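Local coordinates for YfdX protein (Salmonella enterica I, PDB 6A02), which has a dual function in bacterial antibiotic stress and virulence, through a molecular activity that the structure alone does not show, at the interface of chains A and B. Residues are numbered along the deposited sequence; one frame, centred on the assembly and turned at random. Chains: chain A/B, YfdX protein.

The interface of chains A and B. Residues chain A 35-36, 40, 153, 155-156; chain B 105, 108-109.
B:Met108, on helix 94-109 of chain B, pushes its thioether between the C-terminal turn of helix 19-36 and the first turn of helix 155-167 of chain A, and forms the apolar centre of this patch. Its SD and CG both pack against the backbone carbonyl O of A:Leu35, near the end of that helix, in van der Waals contact, SD at 3.2 Å. The chain runs extended through chi2 and then bends at chi3 (-82°), which turns the methyl CE away from A:Leu35 and toward the start of the other helix, 3.9 Å from CB of A:Tyr155. Nearer its own backbone, CB of B:Met108 meets the methyl CG2 of A:Thr40 at 4.0 Å.

That same methyl sits above the centre of the A:Tyr155 ring, while A:Gly153 backs the opposite face toward the rim, so the ring is sandwiched within its own chain and offers its CD2-CE2 side to chain B. There CE2 touches CB of B:Lys109 at 3.7 Å. The lysine thus contributes the aliphatic base of its side chain, and its amine reaches away from the ring.

At one polar rim, B:Asn105 addresses the N-terminus of helix 155-167. Its amide oxygen OD1 accepts a nearly straight hydrogen bond of 2.7 Å from the backbone N of A:Tyr156. The donor is tilted 20° from the carbonyl plane. The asparagine therefore caps a helix of the partner chain, where the helix dipole would probably favour its carbonyl oxygen. The patch recurs with the chains exchanged in the two-fold interface, and may help hold the deposited assembly together.

On the other rim a water joins the N-terminus of helix 40-54 to the end of helix 94-109. It bonds to both N and OG1 of A:Thr40 and lies 2.7 Å from the carbonyl O of B:Met108.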
loop_
_atom_site.group_PDB
_atom_site.type_symbol
_atom_site.label_atom_id
_atom_site.label_comp_id
_atom_site.label_asym_id
_atom_site.label_seq_id
_atom_site.Cartn_x
_atom_site.Cartn_y
_atom_site.Cartn_z
ATOM N N LEU A 35 10.263 0.604 -20.359
ATOM C CA LEU A 35 10.069 -0.509 -21.289
ATOM C C LEU A 35 8.709 -0.420 -21.968
ATOM O O LEU A 35 8.602 -0.514 -23.198
ATOM C CB LEU A 35 10.205 -1.843 -20.558
ATOM C CG LEU A 35 11.571 -2.163 -19.963
ATOM C CD1 LEU A 35 11.500 -3.417 -19.098
ATOM C CD2 LEU A 35 12.618 -2.309 -21.066
ATOM N N PHE A 36 7.651 -0.234 -21.173
ATOM C CA PHE A 36 6.304 -0.116 -21.719
ATOM C C PHE A 36 6.097 1.200 -22.450
ATOM O O PHE A 36 5.208 1.298 -23.302
ATOM C CB PHE A 36 5.277 -0.267 -20.594
ATOM C CG PHE A 36 5.263 -1.636 -19.980
ATOM C CD1 PHE A 36 4.444 -2.623 -20.504
ATOM C CD2 PHE A 36 6.072 -1.945 -18.893
ATOM C CE1 PHE A 36 4.429 -3.896 -19.953
ATOM C CE2 PHE A 36 6.054 -3.219 -18.328
ATOM C CZ PHE A 36 5.230 -4.194 -18.866
ATOM N N THR A 40 13.225 1.754 -24.629
ATOM C CA THR A 40 14.022 0.665 -24.064
ATOM C C THR A 40 15.462 1.085 -23.796
ATOM O O THR A 40 16.093 0.564 -22.872
ATOM C CB THR A 40 13.991 -0.586 -24.952
ATOM O OG1 THR A 40 14.548 -0.268 -26.236
ATOM C CG2 THR A 40 12.572 -1.134 -25.098
ATOM N N GLY A 153 17.082 -8.328 -26.160
ATOM C CA GLY A 153 15.807 -7.943 -26.725
ATOM C C GLY A 153 14.594 -8.513 -26.022
ATOM O O GLY A 153 13.481 -8.367 -26.539
ATOM N N TYR A 155 12.464 -7.771 -23.579
ATOM C CA TYR A 155 12.108 -6.628 -22.743
ATOM C C TYR A 155 11.014 -6.973 -21.745
ATOM O O TYR A 155 11.113 -6.595 -20.573
ATOM C CB TYR A 155 11.709 -5.440 -23.613
ATOM C CG TYR A 155 12.808 -5.014 -24.552
ATOM C CD1 TYR A 155 13.994 -4.487 -24.064
ATOM C CD2 TYR A 155 12.665 -5.157 -25.926
ATOM C CE1 TYR A 155 15.008 -4.094 -24.932
ATOM C CE2 TYR A 155 13.669 -4.776 -26.790
ATOM C CZ TYR A 155 14.834 -4.250 -26.284
ATOM O OH TYR A 155 15.851 -3.861 -27.137
ATOM N N TYR A 156 9.963 -7.669 -22.183
ATOM C CA TYR A 156 8.909 -8.049 -21.247
ATOM C C TYR A 156 9.468 -8.886 -20.103
ATOM O O TYR A 156 9.115 -8.683 -18.929
ATOM C CB TYR A 156 7.809 -8.829 -21.969
ATOM C CG TYR A 156 6.582 -8.984 -21.105
ATOM C CD1 TYR A 156 5.667 -7.945 -20.985
ATOM C CD2 TYR A 156 6.341 -10.159 -20.404
ATOM C CE1 TYR A 156 4.539 -8.068 -20.183
ATOM C CE2 TYR A 156 5.213 -10.289 -19.594
ATOM C CZ TYR A 156 4.325 -9.240 -19.494
ATOM O OH TYR A 156 3.200 -9.350 -18.704
ATOM N N ASN B 105 7.839 -7.662 -27.671
ATOM C CA ASN B 105 9.200 -7.163 -27.483
ATOM C C ASN B 105 9.678 -6.368 -28.695
ATOM O O ASN B 105 10.394 -5.370 -28.548
ATOM C CB ASN B 105 10.134 -8.328 -27.169
ATOM C CG ASN B 105 9.988 -8.808 -25.739
ATOM O OD1 ASN B 105 9.593 -8.034 -24.865
ATOM N ND2 ASN B 105 10.316 -10.069 -25.490
ATOM N N MET B 108 8.193 -2.809 -28.495
ATOM C CA MET B 108 8.910 -1.982 -27.526
ATOM C C MET B 108 10.248 -1.518 -28.083
ATOM O O MET B 108 10.607 -0.341 -27.956
ATOM C CB MET B 108 9.099 -2.736 -26.211
ATOM C CG MET B 108 7.849 -2.739 -25.363
ATOM S SD MET B 108 8.049 -3.572 -23.776
ATOM C CE MET B 108 7.824 -5.264 -24.295
ATOM N N LYS B 109 10.993 -2.432 -28.711
ATOM C CA LYS B 109 12.230 -2.059 -29.393
ATOM C C LYS B 109 11.998 -0.919 -30.380
ATOM O O LYS B 109 12.816 0.003 -30.481
ATOM C CB LYS B 109 12.807 -3.279 -30.115
ATOM C CG LYS B 109 14.016 -2.959 -30.998
ATOM C CD LYS B 109 14.204 -3.960 -32.134
ATOM C CE LYS B 109 14.623 -5.330 -31.636
ATOM N NZ LYS B 109 15.384 -6.064 -32.696
HETATM O O HOH W 1 12.480 1.495 -27.528
#